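Local atomic coordinates of flagellar hook-associated protein 3 (Bacillus cereus, PDB entry 5ZIY), a protein that probably forms part of the junction between hook and filament in the bacterial flagellum, as a hook-associated structural protein. Residues D126-K131 with N188-F193; E22-D27 with W122-G127. One frame throughout, in Å; residues are numbered along the deposited sequence.

Contact 1: D126-K131 with N188-F193. With ZN (zinc ion), chain C; ZN (zinc ion), chain E.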
ATOM      1  N   ASP A 126      -8.838  14.364  17.594  1.00 25.08           N
ATOM      2  CA  ASP A 126      -9.575  15.555  17.174  1.00 27.26           C
ATOM      3  C   ASP A 126     -10.651  15.289  16.104  1.00 26.76           C
ATOM      4  O   ASP A 126     -11.158  16.235  15.501  1.00 29.33           O
ATOM      5  CB  ASP A 126      -8.594  16.639  16.633  1.00 28.17           C
ATOM      6  CG  ASP A 126      -8.122  16.356  15.202  1.00 28.85           C
ATOM      7  OD1 ASP A 126      -8.328  15.245  14.709  1.00 28.40           O
ATOM      8  OD2 ASP A 126      -7.519  17.241  14.549  1.00 36.45           O
ATOM      9  N   GLY A 127     -10.982  14.036  15.822  1.00 25.08           N
ATOM     10  CA  GLY A 127     -12.047  13.748  14.854  1.00 24.99           C
ATOM     11  C   GLY A 127     -11.645  13.349  13.443  1.00 23.71           C
ATOM     12  O   GLY A 127     -12.476  12.787  12.719  1.00 22.02           O
ATOM     13  N   TYR A 128     -10.390  13.609  13.043  1.00 21.89           N
ATOM     14  CA  TYR A 128      -9.963  13.281  11.671  1.00 21.24           C
ATOM     15  C   TYR A 128      -9.921  11.753  11.439  1.00 19.30           C
ATOM     16  O   TYR A 128      -9.270  11.024  12.159  1.00 18.22           O
ATOM     17  CB  TYR A 128      -8.605  13.915  11.338  1.00 20.89           C
ATOM     18  CG  TYR A 128      -8.136  13.640   9.922  1.00 22.98           C
ATOM     19  CD1 TYR A 128      -8.599  14.387   8.821  1.00 26.99           C
ATOM     20  CD2 TYR A 128      -7.226  12.632   9.680  1.00 24.13           C
ATOM     21  CE1 TYR A 128      -8.129  14.118   7.499  1.00 28.41           C
ATOM     22  CE2 TYR A 128      -6.785  12.342   8.381  1.00 27.17           C
ATOM     23  CZ  TYR A 128      -7.224  13.072   7.309  1.00 29.52           C
ATOM     24  OH  TYR A 128      -6.727  12.695   6.050  1.00 34.69           O
ATOM     25  N   GLU A 129     -10.589  11.307  10.400  1.00 19.57           N
ATOM     26  CA  GLU A 129     -10.662   9.899  10.049  1.00 19.27           C
ATOM     27  C   GLU A 129     -10.009   9.543   8.740  1.00 18.10           C
ATOM     28  O   GLU A 129     -10.109  10.259   7.809  1.00 19.08           O
ATOM     29  CB  GLU A 129     -12.125   9.506   9.899  1.00 21.42           C
ATOM     30  CG  GLU A 129     -12.898   9.680  11.136  1.00 24.82           C
ATOM     31  CD  GLU A 129     -14.247   9.044  10.997  1.00 30.67           C
ATOM     32  OE1 GLU A 129     -14.969   9.403  10.018  1.00 30.12           O
ATOM     33  OE2 GLU A 129     -14.549   8.171  11.841  1.00 31.48           O
ATOM     34  N   PHE A 130      -9.340   8.406   8.691  1.00 17.13           N
ATOM     35  CA  PHE A 130      -8.815   7.871   7.430  1.00 17.08           C
ATOM     36  C   PHE A 130      -8.874   6.347   7.432  1.00 16.86           C
ATOM     37  O   PHE A 130      -9.051   5.719   8.475  1.00 15.28           O
ATOM     38  CB  PHE A 130      -7.395   8.329   7.194  1.00 17.05           C
ATOM     39  CG  PHE A 130      -6.389   7.672   8.091  1.00 15.88           C
ATOM     40  CD1 PHE A 130      -6.253   8.071   9.408  1.00 16.80           C
ATOM     41  CD2 PHE A 130      -5.556   6.681   7.610  1.00 14.92           C
ATOM     42  CE1 PHE A 130      -5.300   7.471  10.217  1.00 16.98           C
ATOM     43  CE2 PHE A 130      -4.644   6.053   8.443  1.00 16.30           C
ATOM     44  CZ  PHE A 130      -4.518   6.462   9.731  1.00 15.48           C
ATOM     45  N   LYS A 131      -8.734   5.769   6.243  1.00 17.63           N
ATOM     46  CA  LYS A 131      -8.700   4.323   6.062  1.00 17.48           C
ATOM     47  C   LYS A 131      -7.325   3.834   6.316  1.00 16.44           C
ATOM     48  O   LYS A 131      -6.423   4.176   5.573  1.00 18.14           O
ATOM     49  CB  LYS A 131      -9.097   3.957   4.644  1.00 19.02           C
ATOM     50  CG  LYS A 131     -10.503   4.443   4.277  1.00 22.41           C
ATOM     51  CD  LYS A 131     -10.618   4.608   2.786  1.00 27.35           C
ATOM     52  CE  LYS A 131     -12.045   5.012   2.334  1.00 32.68           C
ATOM     53  NZ  LYS A 131     -12.953   3.863   2.649  1.00 35.35           N
ATOM     54  N   ASN A 188       1.019  13.747   4.216  1.00 22.26           N
ATOM     55  CA  ASN A 188       1.305  15.178   4.247  1.00 25.21           C
ATOM     56  C   ASN A 188       0.372  15.905   5.235  1.00 24.61           C
ATOM     57  O   ASN A 188       0.799  16.723   6.050  1.00 24.78           O
ATOM     58  CB  ASN A 188       1.121  15.755   2.827  1.00 28.58           C
ATOM     59  CG  ASN A 188       2.379  15.660   1.967  1.00 35.02           C
ATOM     60  OD1 ASN A 188       3.487  15.436   2.487  1.00 42.62           O
ATOM     61  ND2 ASN A 188       2.222  15.847   0.638  1.00 38.52           N
ATOM     62  N   THR A 189      -0.914  15.582   5.150  1.00 24.04           N
ATOM     63  CA  THR A 189      -1.895  15.958   6.163  1.00 24.49           C
ATOM     64  C   THR A 189      -1.462  15.597   7.606  1.00 22.71           C
ATOM     65  O   THR A 189      -1.526  16.444   8.508  1.00 22.39           O
ATOM     66  CB  THR A 189      -3.258  15.332   5.846  1.00 25.31           C
ATOM     67  OG1 THR A 189      -3.654  15.742   4.523  1.00 28.57           O
ATOM     68  CG2 THR A 189      -4.307  15.785   6.866  1.00 26.81           C
ATOM     69  N   MET A 190      -1.046  14.362   7.826  1.00 21.84           N
ATOM     70  CA  MET A 190      -0.607  13.945   9.161  1.00 21.87           C
ATOM     71  C   MET A 190       0.564  14.786   9.610  1.00 21.58           C
ATOM     72  O   MET A 190       0.672  15.189  10.770  1.00 22.11           O
ATOM     73  CB  MET A 190      -0.153  12.491   9.180  1.00 21.63           C
ATOM     74  CG  MET A 190      -1.230  11.487   9.194  1.00 23.29           C
ATOM     75  SD  MET A 190      -2.359  11.672  10.585  1.00 25.77           S
ATOM     76  CE  MET A 190      -3.707  10.747   9.816  1.00 30.31           C
ATOM     77  N   GLU A 191       1.452  15.069   8.682  1.00 22.55           N
ATOM     78  CA  GLU A 191       2.644  15.867   9.008  1.00 23.07           C
ATOM     79  C   GLU A 191       2.282  17.326   9.342  1.00 23.25           C
ATOM     80  O   GLU A 191       2.960  17.979  10.149  1.00 23.78           O
ATOM     81  CB  GLU A 191       3.656  15.803   7.839  1.00 25.38           C
ATOM     82  CG  GLU A 191       4.319  14.430   7.633  1.00 25.34           C
ATOM     83  CD  GLU A 191       5.465  14.152   8.596  1.00 27.33           C
ATOM     84  OE1 GLU A 191       5.521  14.804   9.671  1.00 28.42           O
ATOM     85  OE2 GLU A 191       6.331  13.294   8.277  1.00 25.81           O
ATOM     86  N   THR A 192       1.260  17.857   8.674  1.00 22.98           N
ATOM     87  CA  THR A 192       0.752  19.188   9.002  1.00 24.28           C
ATOM     88  C   THR A 192       0.098  19.161  10.381  1.00 22.97           C
ATOM     89  O   THR A 192       0.320  20.071  11.176  1.00 23.90           O
ATOM     90  CB  THR A 192      -0.274  19.713   7.961  1.00 25.97           C
ATOM     91  OG1 THR A 192       0.263  19.581   6.650  1.00 27.87           O
ATOM     92  CG2 THR A 192      -0.634  21.149   8.195  1.00 28.71           C
ATOM     93  N   PHE A 193      -0.684  18.125  10.666  1.00 21.63           N
ATOM     94  CA  PHE A 193      -1.312  18.004  11.994  1.00 21.55           C
ATOM     95  C   PHE A 193      -0.210  18.035  13.079  1.00 21.23           C
ATOM     96  O   PHE A 193      -0.348  18.780  14.037  1.00 22.01           O
ATOM     97  CB  PHE A 193      -2.199  16.751  12.148  1.00 21.94           C
ATOM     98  CG  PHE A 193      -3.601  16.879  11.554  1.00 23.06           C
ATOM     99  CD1 PHE A 193      -4.382  18.000  11.769  1.00 26.25           C
ATOM    100  CD2 PHE A 193      -4.140  15.845  10.825  1.00 23.99           C
ATOM    101  CE1 PHE A 193      -5.647  18.088  11.241  1.00 28.62           C
ATOM    102  CE2 PHE A 193      -5.425  15.933  10.292  1.00 26.66           C
ATOM    103  CZ  PHE A 193      -6.162  17.062  10.483  1.00 27.77           C
TER
HETATM  104 ZN    ZN C 301     -16.706   8.027  11.743  1.00 38.19          ZN
HETATM  105 ZN    ZN E 303       7.307  12.645   9.911  1.00 39.33          ZN
HETATM  106  O   HOH W   1       8.927  14.449  10.243  1.00 21.03           O
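Y128 and F193 make the aromatic centre of this contact, an edge-to-face pair with ring centroids 5.2 Å apart and planes at 64°. F193 sends the CE2 corner of its ring over one face of Y128, off toward the rim, where F193 CE2 lies 3.6 Å from Y128 CG. That CG stands anti to the backbone N of Y128 (chi1 -178°), which carries it from the loop toward helix 162-204.

The aliphatic packing comes from one turn of that helix. The M190 chain bends at chi2, and its terminal methyl settles where two aromatic rings converge: M190 CE is 3.8 Å from Y128 CE2 and 3.7 Å from F130 CE1. The T189 methyl CG2 approaches the phenol end of the same tyrosine, 4.0 Å from Y128 CZ. L35 of helix 8-60 also packs on M190, and I28 on F193, so the hairpin and two long helices share this apolar layer.

D126 and Y128 bond within their own segment: D126 OD1 accepts from Y128 N at 3.1 Å in an Asx turn, nearly straight at 168°, while D126 OD2 lies 3.9 Å from F193 CE1. E129 and E191 each bind a separate zinc ion through OE2.

With mainly rings and methyls bridging the segments, the hairpin is held to helix 162-204 by shape and apolar burial, and the Asx turn probably helps fix the loop from which Y128 projects.

Contact 2: E22-D27 with W122-G127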
ATOM      1  N   GLU A  22      -1.300  15.402  23.948  1.00 25.34           N
ATOM      2  CA  GLU A  22      -0.570  14.136  24.094  1.00 26.63           C
ATOM      3  C   GLU A  22      -1.220  12.975  23.324  1.00 24.80           C
ATOM      4  O   GLU A  22      -0.527  12.195  22.652  1.00 26.15           O
ATOM      5  CB  GLU A  22      -0.465  13.726  25.563  1.00 27.74           C
ATOM      6  N   GLN A  23      -2.529  12.841  23.431  1.00 22.79           N
ATOM      7  CA  GLN A  23      -3.183  11.698  22.809  1.00 22.09           C
ATOM      8  C   GLN A  23      -3.100  11.863  21.306  1.00 20.20           C
ATOM      9  O   GLN A  23      -2.831  10.929  20.589  1.00 19.57           O
ATOM     10  CB  GLN A  23      -4.656  11.595  23.232  1.00 22.61           C
ATOM     11  CG  GLN A  23      -5.370  10.389  22.588  1.00 24.48           C
ATOM     12  CD  GLN A  23      -4.640   9.097  22.906  1.00 26.90           C
ATOM     13  OE1 GLN A  23      -4.412   8.777  24.093  1.00 27.09           O
ATOM     14  NE2 GLN A  23      -4.248   8.357  21.865  1.00 22.18           N
ATOM     15  N   MET A  24      -3.354  13.070  20.833  1.00 20.44           N
ATOM     16  CA  MET A  24      -3.257  13.357  19.414  1.00 20.14           C
ATOM     17  C   MET A  24      -1.857  13.076  18.847  1.00 19.69           C
ATOM     18  O   MET A  24      -1.740  12.553  17.756  1.00 19.00           O
ATOM     19  CB  MET A  24      -3.618  14.815  19.177  1.00 22.04           C
ATOM     20  CG  MET A  24      -3.628  15.192  17.719  1.00 24.97           C
ATOM     21  SD  MET A  24      -5.027  14.559  16.847  1.00 33.26           S
ATOM     22  CE  MET A  24      -4.975  15.589  15.347  1.00 30.42           C
ATOM     23  N   GLN A  25      -0.814  13.403  19.613  1.00 20.58           N
ATOM     24  CA  GLN A  25       0.551  13.113  19.239  1.00 21.13           C
ATOM     25  C   GLN A  25       0.806  11.607  19.069  1.00 20.21           C
ATOM     26  O   GLN A  25       1.554  11.204  18.175  1.00 20.19           O
ATOM     27  CB  GLN A  25       1.535  13.667  20.324  1.00 23.26           C
ATOM     28  N   LYS A  26       0.224  10.796  19.957  1.00 20.07           N
ATOM     29  CA  LYS A  26       0.340   9.341  19.830  1.00 20.05           C
ATOM     30  C   LYS A  26      -0.441   8.851  18.623  1.00 18.60           C
ATOM     31  O   LYS A  26       0.032   8.022  17.871  1.00 18.39           O
ATOM     32  CB  LYS A  26      -0.147   8.646  21.093  1.00 21.31           C
ATOM     33  CG  LYS A  26       0.864   8.783  22.201  1.00 26.27           C
ATOM     34  CD  LYS A  26       0.239   8.869  23.586  1.00 32.81           C
ATOM     35  CE  LYS A  26      -0.170   7.533  24.159  1.00 36.22           C
ATOM     36  NZ  LYS A  26      -0.097   7.603  25.688  1.00 41.49           N
ATOM     37  N   ASP A  27      -1.636   9.390  18.436  1.00 18.09           N
ATOM     38  CA  ASP A  27      -2.484   8.993  17.317  1.00 17.51           C
ATOM     39  C   ASP A  27      -1.752   9.328  15.993  1.00 16.79           C
ATOM     40  O   ASP A  27      -1.749   8.525  15.055  1.00 16.32           O
ATOM     41  CB  ASP A  27      -3.793   9.749  17.390  1.00 18.13           C
ATOM     42  CG  ASP A  27      -4.734   9.227  18.475  1.00 21.76           C
ATOM     43  OD1 ASP A  27      -4.410   8.183  19.139  1.00 21.51           O
ATOM     44  OD2 ASP A  27      -5.840   9.851  18.606  1.00 20.49           O
ATOM     45  N   TRP A 122      -9.428   4.485  11.122  1.00 15.04           N
ATOM     46  CA  TRP A 122      -8.820   4.982  12.363  1.00 15.53           C
ATOM     47  C   TRP A 122      -9.222   6.476  12.451  1.00 17.41           C
ATOM     48  O   TRP A 122      -9.434   7.183  11.401  1.00 17.10           O
ATOM     49  CB  TRP A 122      -7.298   4.916  12.272  1.00 14.46           C
ATOM     50  CG  TRP A 122      -6.712   3.659  12.598  1.00 14.06           C
ATOM     51  CD1 TRP A 122      -7.335   2.452  12.687  1.00 15.56           C
ATOM     52  CD2 TRP A 122      -5.343   3.426  12.915  1.00 15.05           C
ATOM     53  NE1 TRP A 122      -6.439   1.489  13.026  1.00 14.24           N
ATOM     54  CE2 TRP A 122      -5.211   2.057  13.201  1.00 14.07           C
ATOM     55  CE3 TRP A 122      -4.230   4.249  13.030  1.00 15.45           C
ATOM     56  CZ2 TRP A 122      -4.007   1.478  13.534  1.00 14.32           C
ATOM     57  CZ3 TRP A 122      -3.039   3.687  13.369  1.00 16.36           C
ATOM     58  CH2 TRP A 122      -2.931   2.302  13.616  1.00 15.69           C
ATOM     59  N   LYS A 123      -9.349   6.934  13.680  1.00 16.71           N
ATOM     60  CA  LYS A 123      -9.872   8.244  13.918  1.00 19.01           C
ATOM     61  C   LYS A 123      -9.010   8.956  14.936  1.00 18.99           C
ATOM     62  O   LYS A 123      -8.825   8.490  16.025  1.00 20.23           O
ATOM     63  CB  LYS A 123     -11.291   8.093  14.397  1.00 20.18           C
ATOM     64  CG  LYS A 123     -11.931   9.340  14.797  1.00 22.08           C
ATOM     65  CD  LYS A 123     -13.369   9.073  15.138  1.00 24.81           C
ATOM     66  CE  LYS A 123     -13.906  10.156  16.018  1.00 28.56           C
ATOM     67  NZ  LYS A 123     -15.344  10.373  15.772  1.00 31.53           N
ATOM     68  N   LEU A 124      -8.426  10.065  14.544  1.00 19.74           N
ATOM     69  CA  LEU A 124      -7.608  10.852  15.451  1.00 20.77           C
ATOM     70  C   LEU A 124      -8.430  11.399  16.617  1.00 21.26           C
ATOM     71  O   LEU A 124      -9.653  11.489  16.521  1.00 20.61           O
ATOM     72  CB  LEU A 124      -6.985  12.031  14.687  1.00 22.04           C
ATOM     73  CG  LEU A 124      -5.634  11.840  14.022  1.00 23.02           C
ATOM     74  CD1 LEU A 124      -5.472  10.440  13.502  1.00 23.05           C
ATOM     75  CD2 LEU A 124      -5.379  12.960  12.946  1.00 23.12           C
ATOM     76  N   ASN A 125      -7.731  11.790  17.691  1.00 21.75           N
ATOM     77  CA  ASN A 125      -8.366  12.361  18.895  1.00 23.30           C
ATOM     78  C   ASN A 125      -9.232  13.575  18.597  1.00 24.57           C
ATOM     79  O   ASN A 125     -10.202  13.796  19.288  1.00 25.75           O
ATOM     80  CB  ASN A 125      -7.318  12.797  19.927  1.00 24.17           C
ATOM     81  CG  ASN A 125      -7.914  12.982  21.335  1.00 25.97           C
ATOM     82  OD1 ASN A 125      -7.704  14.005  22.010  1.00 31.02           O
ATOM     83  ND2 ASN A 125      -8.620  11.982  21.785  1.00 22.04           N
ATOM     84  N   ASP A 126      -8.838  14.364  17.594  1.00 25.08           N
ATOM     85  CA  ASP A 126      -9.575  15.555  17.174  1.00 27.26           C
ATOM     86  C   ASP A 126     -10.651  15.289  16.104  1.00 26.76           C
ATOM     87  O   ASP A 126     -11.158  16.235  15.501  1.00 29.33           O
ATOM     88  CB  ASP A 126      -8.594  16.639  16.633  1.00 28.17           C
ATOM     89  CG  ASP A 126      -8.122  16.356  15.202  1.00 28.85           C
ATOM     90  OD1 ASP A 126      -8.328  15.245  14.709  1.00 28.40           O
ATOM     91  OD2 ASP A 126      -7.519  17.241  14.549  1.00 36.45           O
ATOM     92  N   GLY A 127     -10.982  14.036  15.822  1.00 25.08           N
ATOM     93  CA  GLY A 127     -12.047  13.748  14.854  1.00 24.99           C
ATOM     94  C   GLY A 127     -11.645  13.349  13.443  1.00 23.71           C
ATOM     95  O   GLY A 127     -12.476  12.787  12.719  1.00 22.02           O
TER
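The tip of a beta hairpin, where a type I turn from L124 to G127 joins strands 120-123 and 129-133, lies here against helix 8-60, in the N-terminal helical region of the flagellin family. The turn is closed by G127 N donating to L124 O at 3.0 Å, and G127 takes a positive phi that suits glycine.

M24 enters between the turn and helix 162-204. Its CG is anti to the backbone N (chi1 -176°) and the chain then bends at chi2, bringing M24 SD 3.9 Å from L124 CB. Beyond it, M24 CE reaches L124 CD2 at 3.6 Å. L197 of helix 162-204 touches the same methionine.

One turn further along the helix, D27 directs OD2 at the backbone of the hairpin, where N125 N donates to it at 2.9 Å; the bond is weak, bent to 118°. The other oxygen, D27 OD1, receives Q23 NE2 at 2.7 Å from above the carboxylate plane. Q23 thereby tethers the aspartate within the helix, and Q23 CG packs 3.7 Å from N125 ND2, the two amide planes 60° apart.

Thus the turn is gripped in two ways, by a methionine against L124 and by an aspartate whose oxygens are divided between a helix neighbour and a turn amide. The negative charge of D27 is probably eased mainly by Q23 NE2, with the weak N125 bond adding little.

How the contacts relate
Contacts 1 and 2 seat one hairpin on two helices: segment 126-131 rests on helix 162-204, while segment 122-127 rests on helix 8-60. Their centres are 9 Å apart, they share D126 and G127, and F130 O and W122 N, 2.9 Å apart, probably pair the strands by a hydrogen bond. Both are partly buried, each with two buried residues, F130 and M190 in contact 1, M24 and L124 in contact 2. The two contacts touch where F193 CD2 lies 3.8 Å from L124 CD2. Contact 1 is bridged mainly by aromatic and methyl groups, whereas contact 2, at the turn, adds a weak polar link from the helix to the backbone.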